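Local coordinates for protein putative modulator of DNA gyrase (Bacteroides thetaiotaomicron, PDB 1VPB) that is a putative modulator of DNA gyrase in the peptidase U62 family and probably acts as a metallopeptidase, at residues A[121-126]-A[297-302]; A[188-193]-A[215-220]; A[210-215]-A[429-434]; A[352-357]-A[437-442]. All coordinates share one frame; numbering follows the deposited sequence.

Contact 1 of 4, residues A[121-126]-A[297-302]; sequences GGKPDL and EPHLVK
Two surface loops, neither of them helix nor strand, meet where residues 121-126 run past residues 297-302, and Leu126 contributes the largest share of the interface. Its backbone makes the one direct hydrogen bond: Lys302 N donates to Leu126 O at 2.8 Å, with the N-H lying nearly along the C=O axis (160° at the oxygen). In the side chain of Leu126, CG is placed from CB anti to the carbonyl carbon and beside the backbone N (chi1 -68°); with chi2 at 166°, CD2 is the branch that reaches the other loop. CD2 lies 3.5 Å from His299 O and 4.0 Å from Leu300 O, so this methyl rests on the backbone where the type I turn from Glu297 to Leu300 ends. Leu300 O is buried here without a polar partner. At the margin, Leu126 CD2 comes within 4.4 Å of Val301 CG2, while Val301 CG1 sits 3.6 Å from Leu126 O, and the valine thus flanks the hydrogen bond. At the far end Lys123 CE approaches His299 CE1 at 4.4 Å. One face of the His299 ring is covered by Pro298 CG, and His299 NE2 is held by a hydrogen bond with Thr316 OG1. Tyr308 touches both Lys123 and Leu126, and its hydroxyl is hydrogen-bonded to Pro124 O. The contact thereby ties the connection between helices 87-101 and 138-150 to the loop between strands 294-296 and 319-323.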
loop_
_atom_site.group_PDB
_atom_site.type_symbol
_atom_site.label_atom_id
_atom_site.label_comp_id
_atom_site.label_asym_id
_atom_site.label_seq_id
_atom_site.Cartn_x
_atom_site.Cartn_y
_atom_site.Cartn_z
ATOM N N GLY A 121 11.293 29.721 16.049
ATOM C CA GLY A 121 9.988 30.286 16.276
ATOM C C GLY A 121 9.872 31.700 15.709
ATOM O O GLY A 121 10.832 32.247 15.174
ATOM N N GLY A 122 8.649 32.218 15.817
ATOM C CA GLY A 122 8.412 33.617 15.604
ATOM C C GLY A 122 8.149 34.074 14.183
ATOM O O GLY A 122 7.834 35.324 13.961
ATOM N N LYS A 123 8.226 33.157 13.222
ATOM C CA LYS A 123 7.910 33.497 11.832
ATOM C C LYS A 123 6.380 33.570 11.686
ATOM O O LYS A 123 5.617 33.012 12.507
ATOM C CB LYS A 123 8.575 32.522 10.839
ATOM C CG LYS A 123 10.100 32.718 10.678
ATOM C CD LYS A 123 10.748 31.864 9.590
ATOM C CE LYS A 123 12.015 32.490 9.007
ATOM N NZ LYS A 123 13.201 32.399 9.908
ATOM N N PRO A 124 5.899 34.279 10.661
ATOM C CA PRO A 124 4.468 34.514 10.519
ATOM C C PRO A 124 3.612 33.242 10.427
ATOM O O PRO A 124 4.036 32.222 9.873
ATOM C CB PRO A 124 4.390 35.336 9.238
ATOM C CG PRO A 124 5.650 35.943 9.053
ATOM C CD PRO A 124 6.669 34.940 9.599
ATOM N N ASP A 125 2.397 33.313 10.930
ATOM C CA ASP A 125 1.422 32.212 10.804
ATOM C C ASP A 125 1.283 31.779 9.367
ATOM O O ASP A 125 0.982 32.591 8.475
ATOM C CB ASP A 125 0.080 32.706 11.375
ATOM C CG ASP A 125 -0.964 31.660 11.513
ATOM O OD1 ASP A 125 -0.748 30.482 11.151
ATOM O OD2 ASP A 125 -2.111 32.009 11.950
ATOM N N LEU A 126 1.556 30.479 9.095
ATOM C CA LEU A 126 1.425 29.970 7.733
ATOM C C LEU A 126 -0.060 29.738 7.352
ATOM O O LEU A 126 -0.345 29.491 6.179
ATOM C CB LEU A 126 2.190 28.649 7.519
ATOM C CG LEU A 126 3.706 28.800 7.595
ATOM C CD1 LEU A 126 4.452 27.509 7.726
ATOM C CD2 LEU A 126 4.306 29.579 6.431
ATOM N N GLU A 297 10.265 26.430 -1.658
ATOM C CA GLU A 297 9.629 27.599 -1.062
ATOM C C GLU A 297 8.814 27.187 0.138
ATOM O O GLU A 297 7.595 27.107 0.040
ATOM C CB GLU A 297 8.671 28.176 -2.089
ATOM C CG GLU A 297 9.415 28.639 -3.320
ATOM C CD GLU A 297 10.076 29.942 -3.132
ATOM O OE1 GLU A 297 9.903 30.563 -2.011
ATOM O OE2 GLU A 297 10.716 30.356 -4.150
ATOM N N PRO A 298 9.476 26.820 1.235
ATOM C CA PRO A 298 8.746 26.219 2.371
ATOM C C PRO A 298 7.853 27.171 3.176
ATOM O O PRO A 298 7.100 26.716 4.074
ATOM C CB PRO A 298 9.874 25.685 3.287
ATOM C CG PRO A 298 11.109 26.412 2.837
ATOM C CD PRO A 298 10.941 26.836 1.437
ATOM N N HIS A 299 7.975 28.482 2.893
ATOM C CA HIS A 299 7.354 29.472 3.769
ATOM C C HIS A 299 6.145 30.182 3.147
ATOM O O HIS A 299 5.680 31.188 3.670
ATOM C CB HIS A 299 8.391 30.459 4.256
ATOM C CG HIS A 299 9.546 29.830 4.958
ATOM N ND1 HIS A 299 10.790 30.424 5.059
ATOM C CD2 HIS A 299 9.648 28.618 5.586
ATOM C CE1 HIS A 299 11.602 29.621 5.744
ATOM N NE2 HIS A 299 10.937 28.504 6.052
ATOM N N LEU A 300 5.655 29.682 2.037
ATOM C CA LEU A 300 4.426 30.241 1.404
ATOM C C LEU A 300 3.210 30.085 2.297
ATOM O O LEU A 300 2.885 29.009 2.772
ATOM C CB LEU A 300 4.160 29.592 0.038
ATOM C CG LEU A 300 5.304 29.659 -0.962
ATOM C CD1 LEU A 300 4.889 28.990 -2.218
ATOM C CD2 LEU A 300 5.703 31.095 -1.207
ATOM N N VAL A 301 2.501 31.197 2.527
ATOM C CA VAL A 301 1.331 31.172 3.378
ATOM C C VAL A 301 0.120 30.582 2.683
ATOM O O VAL A 301 -0.100 30.813 1.469
ATOM C CB VAL A 301 1.074 32.641 3.883
ATOM C CG1 VAL A 301 -0.206 32.770 4.623
ATOM C CG2 VAL A 301 2.249 33.074 4.754
ATOM N N LYS A 302 -0.660 29.814 3.450
ATOM C CA LYS A 302 -1.820 29.086 3.042
ATOM C C LYS A 302 -1.494 28.146 1.869
ATOM O O LYS A 302 -2.328 27.954 0.997
ATOM C CB LYS A 302 -2.983 30.022 2.550
ATOM C CG LYS A 302 -3.582 30.945 3.568
ATOM C CD LYS A 302 -4.919 31.499 3.090
ATOM C CE LYS A 302 -5.622 32.269 4.225
ATOM N NZ LYS A 302 -6.881 33.021 3.778
#

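Contact 2 of 4, residues A[188-193]-A[215-220]; sequences TWYSLS and LYMNDL
Residues 188-193 are fully extended within strand 181-198, whereas residues 215-220 have just left strand 207-214 and coil back, 217-219 having helical torsions without regular helical bonding. The backbones are closest at Trp189 and Leu215, whose CA atoms are 4.4 Å apart. Thr188 OG1, set between its own backbone N and carbonyl carbon (chi1 49°), donates a 2.7 Å hydrogen bond to Leu215 O in the carbonyl plane, and it also accepts from Asp130 N. That same Leu215 O lies at the edge of the Tyr190 ring, 3.3 Å from CE1. Over one face of the ring comes Met217 CB, 3.9 Å from the centroid and 16° off the normal, a CH-pi contact. The methionine then bends at chi2 and chi3, so that SD reaches the ring obliquely at 4.8 Å from the centroid, a Met-aromatic contact, and CE touches Tyr190 CD2. An alanine in place of Tyr190 would remove the ring, and would probably leave Met217 poorly packed and Leu215 O without its aromatic neighbour. Farther along, Leu220 CD2 meets Leu192 CD1 at 3.7 Å. The segment after this central-region beta hairpin thus folds back over one face of the larger six-stranded antiparallel sheet.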
loop_
_atom_site.group_PDB
_atom_site.type_symbol
_atom_site.label_atom_id
_atom_site.label_comp_id
_atom_site.label_asym_id
_atom_site.label_seq_id
_atom_site.Cartn_x
_atom_site.Cartn_y
_atom_site.Cartn_z
ATOM N N THR A 188 -5.394 21.579 7.787
ATOM C CA THR A 188 -6.597 20.936 7.272
ATOM C C THR A 188 -6.451 20.676 5.796
ATOM O O THR A 188 -5.530 21.223 5.115
ATOM C CB THR A 188 -7.873 21.808 7.529
ATOM O OG1 THR A 188 -7.571 23.162 7.079
ATOM C CG2 THR A 188 -8.179 21.888 8.969
ATOM N N TRP A 189 -7.305 19.800 5.296
ATOM C CA TRP A 189 -7.427 19.565 3.865
ATOM C C TRP A 189 -8.826 19.115 3.522
ATOM O O TRP A 189 -9.519 18.493 4.317
ATOM C CB TRP A 189 -6.390 18.563 3.317
ATOM C CG TRP A 189 -6.539 17.201 3.864
ATOM C CD1 TRP A 189 -5.985 16.716 5.020
ATOM C CD2 TRP A 189 -7.355 16.134 3.325
ATOM N NE1 TRP A 189 -6.395 15.419 5.213
ATOM C CE2 TRP A 189 -7.194 15.016 4.173
ATOM C CE3 TRP A 189 -8.149 15.993 2.194
ATOM C CZ2 TRP A 189 -7.868 13.795 3.945
ATOM C CZ3 TRP A 189 -8.794 14.770 1.956
ATOM C CH2 TRP A 189 -8.635 13.693 2.830
ATOM N N TYR A 190 -9.205 19.404 2.279
ATOM C CA TYR A 190 -10.462 19.005 1.722
ATOM C C TYR A 190 -10.245 18.607 0.271
ATOM O O TYR A 190 -9.391 19.187 -0.410
ATOM C CB TYR A 190 -11.442 20.185 1.702
ATOM C CG TYR A 190 -11.646 20.875 3.035
ATOM C CD1 TYR A 190 -10.795 21.895 3.448
ATOM C CD2 TYR A 190 -12.694 20.526 3.881
ATOM C CE1 TYR A 190 -10.976 22.525 4.682
ATOM C CE2 TYR A 190 -12.884 21.163 5.099
ATOM C CZ TYR A 190 -12.033 22.156 5.492
ATOM O OH TYR A 190 -12.222 22.840 6.691
ATOM N N SER A 191 -11.008 17.626 -0.192
ATOM C CA SER A 191 -10.895 17.192 -1.581
ATOM C C SER A 191 -12.173 16.673 -2.144
ATOM O O SER A 191 -13.010 16.099 -1.430
ATOM C CB SER A 191 -9.807 16.141 -1.704
ATOM O OG SER A 191 -9.474 15.945 -3.063
ATOM N N LEU A 192 -12.348 16.877 -3.457
ATOM C CA LEU A 192 -13.471 16.334 -4.186
ATOM C C LEU A 192 -12.946 15.714 -5.453
ATOM O O LEU A 192 -12.035 16.242 -6.090
ATOM C CB LEU A 192 -14.485 17.418 -4.558
ATOM C CG LEU A 192 -15.429 17.941 -3.468
ATOM C CD1 LEU A 192 -16.008 19.317 -3.919
ATOM C CD2 LEU A 192 -16.519 16.957 -3.210
ATOM N N SER A 193 -13.521 14.600 -5.842
ATOM C CA SER A 193 -13.084 13.917 -7.036
ATOM C C SER A 193 -14.226 13.245 -7.772
ATOM O O SER A 193 -15.324 13.008 -7.247
ATOM C CB SER A 193 -11.980 12.895 -6.712
ATOM O OG SER A 193 -12.517 11.781 -6.056
ATOM N N LEU A 215 -6.711 23.709 1.342
ATOM C CA LEU A 215 -6.558 23.710 2.758
ATOM C C LEU A 215 -7.838 24.289 3.415
ATOM O O LEU A 215 -8.063 24.105 4.606
ATOM C CB LEU A 215 -5.348 24.562 3.123
ATOM C CG LEU A 215 -3.979 24.101 2.603
ATOM C CD1 LEU A 215 -2.900 24.998 3.199
ATOM C CD2 LEU A 215 -3.713 22.711 3.044
ATOM N N TYR A 216 -8.638 25.077 2.639
ATOM C CA TYR A 216 -9.845 25.760 3.146
ATOM C C TYR A 216 -11.128 25.368 2.374
ATOM O O TYR A 216 -11.119 25.329 1.165
ATOM C CB TYR A 216 -9.675 27.284 2.954
ATOM C CG TYR A 216 -8.679 27.876 3.912
ATOM C CD1 TYR A 216 -7.325 27.720 3.730
ATOM C CD2 TYR A 216 -9.099 28.467 5.065
ATOM C CE1 TYR A 216 -6.409 28.237 4.649
ATOM C CE2 TYR A 216 -8.197 29.006 5.980
ATOM C CZ TYR A 216 -6.861 28.841 5.784
ATOM O OH TYR A 216 -5.975 29.380 6.707
ATOM N N MET A 217 -12.182 25.037 3.098
ATOM C CA MET A 217 -13.471 24.621 2.469
ATOM C C MET A 217 -13.954 25.708 1.560
ATOM O O MET A 217 -14.420 25.455 0.426
ATOM C CB MET A 217 -14.507 24.274 3.531
ATOM C CG MET A 217 -15.874 23.921 2.942
ATOM S SD MET A 217 -15.831 22.495 1.832
ATOM C CE MET A 217 -16.206 21.311 3.050
ATOM N N ASN A 218 -13.816 26.950 2.033
ATOM C CA ASN A 218 -14.284 28.088 1.261
ATOM C C ASN A 218 -13.571 28.234 -0.087
ATOM O O ASN A 218 -14.172 28.693 -1.049
ATOM C CB ASN A 218 -14.134 29.375 2.065
ATOM C CG ASN A 218 -14.865 30.536 1.429
ATOM O OD1 ASN A 218 -14.240 31.476 0.959
ATOM N ND2 ASN A 218 -16.185 30.455 1.379
ATOM N N ASP A 219 -12.307 27.846 -0.156
ATOM C CA ASP A 219 -11.506 27.933 -1.347
ATOM C C ASP A 219 -11.567 26.722 -2.264
ATOM O O ASP A 219 -11.120 26.780 -3.409
ATOM C CB ASP A 219 -10.039 28.219 -1.003
ATOM C CG ASP A 219 -9.858 29.458 -0.155
ATOM O OD1 ASP A 219 -10.716 30.373 -0.179
ATOM O OD2 ASP A 219 -8.861 29.624 0.572
ATOM N N LEU A 220 -12.098 25.612 -1.789
ATOM C CA LEU A 220 -12.130 24.420 -2.640
ATOM C C LEU A 220 -13.034 24.669 -3.835
ATOM O O LEU A 220 -14.179 25.107 -3.678
ATOM C CB LEU A 220 -12.686 23.257 -1.831
ATOM C CG LEU A 220 -12.922 21.888 -2.476
ATOM C CD1 LEU A 220 -11.605 21.237 -2.884
ATOM C CD2 LEU A 220 -13.729 20.988 -1.503
#

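Contact 3 of 4, residues A[210-215]-A[429-434]; sequences WYESSL and DPRLNS
Strand residues 210-214, at the edge of their sheet, face a loop whose residues Arg431 to Ser434 form a type I beta turn, the closest CA pair being Ser214 and Asn433 at 5.8 Å. Arg431 bends at chi3 (60°) and brings its guanidinium to the strand, tip to tip with Trp210. Trp210 CH2 lies over one guanidinium face, but the planes are 60° apart and the groups are not stacked; Trp210 CZ2 is 3.7 Å from Arg431 NH1. Glu212 OE1 lies at the guanidinium edge, 4.0 Å from Arg431 NH2: a long salt bridge. Glu212 OE2 accepts a 3.0 Å hydrogen bond from Trp210 NE1, reaching it from above the carboxylate plane. A leucine at Trp210 would lose this bond and the indole, and would probably loosen both the carboxylate and the guanidinium. Ser213 O lies 3.0 Å from Asn433 CG, without a direct hydrogen bond from the amide. One water accepts from Ser213 N at 2.9 Å and lies close to Glu212 OE1 and Asn433 OD1; another accepts from Asn433 ND2 and bonds Ser214 OG, also hydrogen-bonded to Tyr216 N. Water, a long ion pair and side-chain packing join the segments, consistent with a hydrated junction.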
loop_
_atom_site.group_PDB
_atom_site.type_symbol
_atom_site.label_atom_id
_atom_site.label_comp_id
_atom_site.label_asym_id
_atom_site.label_seq_id
_atom_site.Cartn_x
_atom_site.Cartn_y
_atom_site.Cartn_z
ATOM N N TRP A 210 -10.917 13.416 -12.254
ATOM C CA TRP A 210 -10.470 14.745 -11.941
ATOM C C TRP A 210 -10.660 14.947 -10.459
ATOM O O TRP A 210 -11.486 14.287 -9.858
ATOM C CB TRP A 210 -11.272 15.780 -12.728
ATOM C CG TRP A 210 -10.685 17.134 -12.600
ATOM C CD1 TRP A 210 -11.147 18.180 -11.855
ATOM C CD2 TRP A 210 -9.481 17.585 -13.216
ATOM N NE1 TRP A 210 -10.315 19.265 -11.988
ATOM C CE2 TRP A 210 -9.292 18.931 -12.836
ATOM C CE3 TRP A 210 -8.564 17.000 -14.090
ATOM C CZ2 TRP A 210 -8.201 19.686 -13.268
ATOM C CZ3 TRP A 210 -7.495 17.755 -14.547
ATOM C CH2 TRP A 210 -7.311 19.075 -14.118
ATOM N N TYR A 211 -9.881 15.854 -9.866
ATOM C CA TYR A 211 -10.045 16.195 -8.473
ATOM C C TYR A 211 -9.539 17.571 -8.213
ATOM O O TYR A 211 -8.768 18.149 -8.987
ATOM C CB TYR A 211 -9.349 15.189 -7.570
ATOM C CG TYR A 211 -7.898 15.430 -7.532
ATOM C CD1 TYR A 211 -7.088 14.954 -8.547
ATOM C CD2 TYR A 211 -7.329 16.218 -6.538
ATOM C CE1 TYR A 211 -5.727 15.199 -8.540
ATOM C CE2 TYR A 211 -5.990 16.470 -6.520
ATOM C CZ TYR A 211 -5.190 15.959 -7.532
ATOM O OH TYR A 211 -3.831 16.208 -7.536
ATOM N N GLU A 212 -10.044 18.128 -7.122
ATOM C CA GLU A 212 -9.704 19.448 -6.660
ATOM C C GLU A 212 -9.428 19.280 -5.166
ATOM O O GLU A 212 -10.029 18.402 -4.527
ATOM C CB GLU A 212 -10.876 20.386 -6.805
ATOM C CG GLU A 212 -11.307 20.706 -8.236
ATOM C CD GLU A 212 -10.340 21.527 -9.049
ATOM O OE1 GLU A 212 -9.315 21.989 -8.533
ATOM O OE2 GLU A 212 -10.653 21.712 -10.267
ATOM N N SER A 213 -8.498 20.091 -4.651
ATOM C CA SER A 213 -8.239 20.136 -3.208
ATOM C C SER A 213 -7.870 21.525 -2.723
ATOM O O SER A 213 -7.529 22.423 -3.506
ATOM C CB SER A 213 -7.191 19.069 -2.810
ATOM O OG SER A 213 -5.933 19.365 -3.359
ATOM N N SER A 214 -7.980 21.727 -1.418
ATOM C CA SER A 214 -7.628 22.993 -0.790
ATOM C C SER A 214 -7.431 22.785 0.710
ATOM O O SER A 214 -7.991 21.847 1.284
ATOM C CB SER A 214 -8.752 24.021 -0.965
ATOM O OG SER A 214 -8.364 25.288 -0.432
ATOM N N LEU A 215 -6.711 23.709 1.342
ATOM C CA LEU A 215 -6.558 23.710 2.758
ATOM C C LEU A 215 -7.838 24.289 3.415
ATOM O O LEU A 215 -8.063 24.105 4.606
ATOM C CB LEU A 215 -5.348 24.562 3.123
ATOM C CG LEU A 215 -3.979 24.101 2.603
ATOM C CD1 LEU A 215 -2.900 24.998 3.199
ATOM C CD2 LEU A 215 -3.713 22.711 3.044
ATOM N N ASP A 429 0.754 27.734 -15.791
ATOM C CA ASP A 429 -0.391 27.023 -15.316
ATOM C C ASP A 429 -0.113 25.893 -14.276
ATOM O O ASP A 429 -0.671 24.784 -14.419
ATOM C CB ASP A 429 -1.181 26.482 -16.516
ATOM C CG ASP A 429 -0.354 25.573 -17.414
ATOM O OD1 ASP A 429 0.895 25.507 -17.231
ATOM O OD2 ASP A 429 -0.890 24.881 -18.305
ATOM N N PRO A 430 0.716 26.171 -13.259
ATOM C CA PRO A 430 0.973 25.201 -12.212
ATOM C C PRO A 430 -0.308 24.930 -11.428
ATOM O O PRO A 430 -1.159 25.814 -11.353
ATOM C CB PRO A 430 1.967 25.912 -11.300
ATOM C CG PRO A 430 1.807 27.335 -11.564
ATOM C CD PRO A 430 1.413 27.429 -12.989
ATOM N N ARG A 431 -0.439 23.743 -10.850
ATOM C CA ARG A 431 -1.534 23.439 -9.919
ATOM C C ARG A 431 -1.138 23.935 -8.540
ATOM O O ARG A 431 -0.334 23.322 -7.852
ATOM C CB ARG A 431 -1.793 21.927 -9.894
ATOM C CG ARG A 431 -2.265 21.386 -11.233
ATOM C CD ARG A 431 -2.834 19.925 -11.222
ATOM N NE ARG A 431 -4.024 19.601 -10.382
ATOM C CZ ARG A 431 -5.254 20.168 -10.435
ATOM N NH1 ARG A 431 -5.518 21.187 -11.246
ATOM N NH2 ARG A 431 -6.237 19.719 -9.628
ATOM N N LEU A 432 -1.670 25.068 -8.138
ATOM C CA LEU A 432 -1.272 25.671 -6.862
ATOM C C LEU A 432 -1.729 24.943 -5.610
ATOM O O LEU A 432 -1.188 25.189 -4.531
ATOM C CB LEU A 432 -1.706 27.113 -6.813
ATOM C CG LEU A 432 -1.166 28.003 -7.939
ATOM C CD1 LEU A 432 -1.716 29.414 -7.827
ATOM C CD2 LEU A 432 0.343 27.992 -7.984
ATOM N N ASN A 433 -2.707 24.056 -5.725
ATOM C CA ASN A 433 -3.180 23.312 -4.557
ATOM C C ASN A 433 -2.315 22.065 -4.281
ATOM O O ASN A 433 -2.550 21.320 -3.316
ATOM C CB ASN A 433 -4.682 22.995 -4.726
ATOM C CG ASN A 433 -5.561 24.253 -4.733
ATOM O OD1 ASN A 433 -6.356 24.496 -5.668
ATOM N ND2 ASN A 433 -5.459 25.034 -3.681
ATOM N N SER A 434 -1.287 21.864 -5.115
ATOM C CA SER A 434 -0.298 20.818 -4.913
ATOM C C SER A 434 0.952 21.413 -4.235
ATOM O O SER A 434 1.277 22.527 -4.468
ATOM C CB SER A 434 0.138 20.280 -6.299
ATOM O OG SER A 434 1.084 19.238 -6.134
HETATM O O HOH W 1 -7.643 21.942 -6.643
HETATM O O HOH W 2 -4.392 21.579 -1.249
HETATM O O HOH W 3 -7.395 26.618 -2.684
#

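Contact 4 of 4, residues A[352-357]-A[437-442]; sequences LVMETG and RIPSLV
Ile438 CD1 is the bump that settles the fit: it lodges between Leu352 and Met354, 4.5 Å from Leu352 CB and 4.0 Å from Met354 CB, with Leu352 O also beside the methyl. Helix 256-265 supports the same side, touching both Leu352 and Ile438. Pro439 makes the next bump, its CD pressed against Met354 CB at 3.6 Å and the two side chains crossing at about a right angle. Met354, bent at chi2 and chi3, curls aside from the proline, and Thr356 CG2 lies against the pyrrolidine near Pro439 CG. Val353 and Arg437 form a parallel beta bridge, the pairing that puts 436-437 at the margin of a five-stranded mixed sheet beside 352-354. Arg437 N donates to Leu352 O at 2.7 Å, and Met354 N returns a 3.2 Å, nearly straight bond (175°) to Arg437 O. The next donor in a parallel pattern would be residue 439, but proline has no N-H, and a water spans the break, giving hydrogen bonds to Met354 O and Arg437 O. On the opposite face of the sheet from Ile438, Val353 and Arg437 lie side by side, pointing the same way, with Val353 CG2 lying 4.1 Å from the extended arginine chain at CD.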
loop_
_atom_site.group_PDB
_atom_site.type_symbol
_atom_site.label_atom_id
_atom_site.label_comp_id
_atom_site.label_asym_id
_atom_site.label_seq_id
_atom_site.Cartn_x
_atom_site.Cartn_y
_atom_site.Cartn_z
ATOM N N LEU A 352 7.856 22.659 -4.112
ATOM C CA LEU A 352 8.669 22.865 -5.304
ATOM C C LEU A 352 7.977 23.792 -6.260
ATOM O O LEU A 352 6.821 23.569 -6.658
ATOM C CB LEU A 352 8.981 21.572 -5.992
ATOM C CG LEU A 352 9.861 20.635 -5.139
ATOM C CD1 LEU A 352 9.987 19.317 -5.825
ATOM C CD2 LEU A 352 11.235 21.161 -4.870
ATOM N N VAL A 353 8.696 24.835 -6.638
ATOM C CA VAL A 353 8.130 25.863 -7.528
ATOM C C VAL A 353 9.029 26.012 -8.755
ATOM O O VAL A 353 10.198 26.434 -8.656
ATOM C CB VAL A 353 8.017 27.210 -6.821
ATOM C CG1 VAL A 353 7.445 28.279 -7.786
ATOM C CG2 VAL A 353 7.158 27.086 -5.512
ATOM N N MET A 354 8.472 25.672 -9.906
ATOM C CA MET A 354 9.156 25.840 -11.176
ATOM C C MET A 354 8.867 27.244 -11.702
ATOM O O MET A 354 7.746 27.738 -11.580
ATOM C CB MET A 354 8.650 24.790 -12.171
ATOM C CG MET A 354 9.335 24.788 -13.523
ATOM S SD MET A 354 10.911 23.902 -13.623
ATOM C CE MET A 354 10.355 22.211 -13.521
ATOM N N GLU A 355 9.888 27.889 -12.255
ATOM C CA GLU A 355 9.712 29.178 -12.909
ATOM C C GLU A 355 8.755 29.023 -14.083
ATOM O O GLU A 355 8.850 28.073 -14.862
ATOM C CB GLU A 355 11.065 29.738 -13.313
ATOM C CG GLU A 355 10.993 30.911 -14.258
ATOM C CD GLU A 355 12.386 31.316 -14.673
ATOM O OE1 GLU A 355 13.022 31.943 -13.800
ATOM O OE2 GLU A 355 12.820 30.941 -15.814
ATOM N N THR A 356 7.769 29.935 -14.182
ATOM C CA THR A 356 6.755 29.904 -15.234
ATOM C C THR A 356 7.045 30.813 -16.412
ATOM O O THR A 356 7.745 31.812 -16.264
ATOM C CB THR A 356 5.384 30.315 -14.636
ATOM O OG1 THR A 356 5.554 31.543 -13.904
ATOM C CG2 THR A 356 4.926 29.289 -13.616
ATOM N N GLY A 357 6.545 30.401 -17.567
ATOM C CA GLY A 357 6.607 31.157 -18.818
ATOM C C GLY A 357 5.342 31.944 -18.988
ATOM O O GLY A 357 4.616 32.192 -18.014
ATOM N N ARG A 437 4.374 22.708 -7.532
ATOM C CA ARG A 437 3.780 23.754 -8.378
ATOM C C ARG A 437 4.573 23.796 -9.681
ATOM O O ARG A 437 5.468 24.622 -9.879
ATOM C CB ARG A 437 3.888 25.047 -7.595
ATOM C CG ARG A 437 3.030 25.129 -6.357
ATOM C CD ARG A 437 3.099 26.451 -5.674
ATOM N NE ARG A 437 2.124 26.467 -4.579
ATOM C CZ ARG A 437 1.561 27.546 -4.090
ATOM N NH1 ARG A 437 1.891 28.743 -4.538
ATOM N NH2 ARG A 437 0.695 27.434 -3.101
ATOM N N ILE A 438 4.234 22.871 -10.556
ATOM C CA ILE A 438 4.931 22.651 -11.809
ATOM C C ILE A 438 3.940 22.863 -12.957
ATOM O O ILE A 438 2.913 22.178 -13.021
ATOM C CB ILE A 438 5.439 21.187 -11.896
ATOM C CG1 ILE A 438 6.153 20.771 -10.582
ATOM C CG2 ILE A 438 6.304 21.008 -13.095
ATOM C CD1 ILE A 438 7.283 21.592 -10.136
ATOM N N PRO A 439 4.234 23.812 -13.847
ATOM C CA PRO A 439 3.334 24.113 -14.959
ATOM C C PRO A 439 3.461 23.052 -16.065
ATOM O O PRO A 439 4.253 22.079 -15.933
ATOM C CB PRO A 439 3.873 25.465 -15.465
ATOM C CG PRO A 439 5.294 25.379 -15.259
ATOM C CD PRO A 439 5.455 24.649 -13.909
ATOM N N SER A 440 2.749 23.276 -17.161
ATOM C CA SER A 440 2.941 22.540 -18.388
ATOM C C SER A 440 4.398 22.680 -18.836
ATOM O O SER A 440 5.056 23.694 -18.591
ATOM C CB SER A 440 1.980 23.031 -19.509
ATOM O OG SER A 440 0.613 22.783 -19.147
ATOM N N LEU A 441 4.871 21.677 -19.565
ATOM C CA LEU A 441 6.250 21.619 -19.999
ATOM C C LEU A 441 6.387 21.207 -21.470
ATOM O O LEU A 441 5.571 20.452 -21.987
ATOM C CB LEU A 441 6.986 20.595 -19.162
ATOM C CG LEU A 441 7.006 20.754 -17.664
ATOM C CD1 LEU A 441 7.697 19.516 -17.115
ATOM C CD2 LEU A 441 7.695 22.029 -17.225
ATOM N N VAL A 442 7.407 21.739 -22.138
ATOM C CA VAL A 442 7.689 21.381 -23.495
ATOM C C VAL A 442 9.155 20.985 -23.613
ATOM O O VAL A 442 10.043 21.727 -23.203
ATOM C CB VAL A 442 7.462 22.553 -24.483
ATOM C CG1 VAL A 442 7.703 22.085 -25.876
ATOM C CG2 VAL A 442 6.019 23.137 -24.342
HETATM O O HOH W 4 5.214 27.264 -10.709
#

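How the contacts relate
Along the chain, contact 2 is nested inside the loop closed by contact 1, while contact 3 crosses contacts 1, 2 and 4; contacts 1 and 2 close before contact 4 opens. Contacts 2 and 3 have centres about 9 Å apart, share Leu215, and sit on neighbouring strands 181-198 and 207-214 of the six-stranded antiparallel sheet. Contact 4 belongs to the five-stranded mixed sheet, whose strand 294-296 leads into contact 1. Its centre is about 14 Å from that of contact 3, to which Asp429 and Ser440 bind it, but about 23 Å from that of contact 2. Through contacts 1 and 3 the C-terminal domain reaches the earlier chain at two places about 19 Å apart.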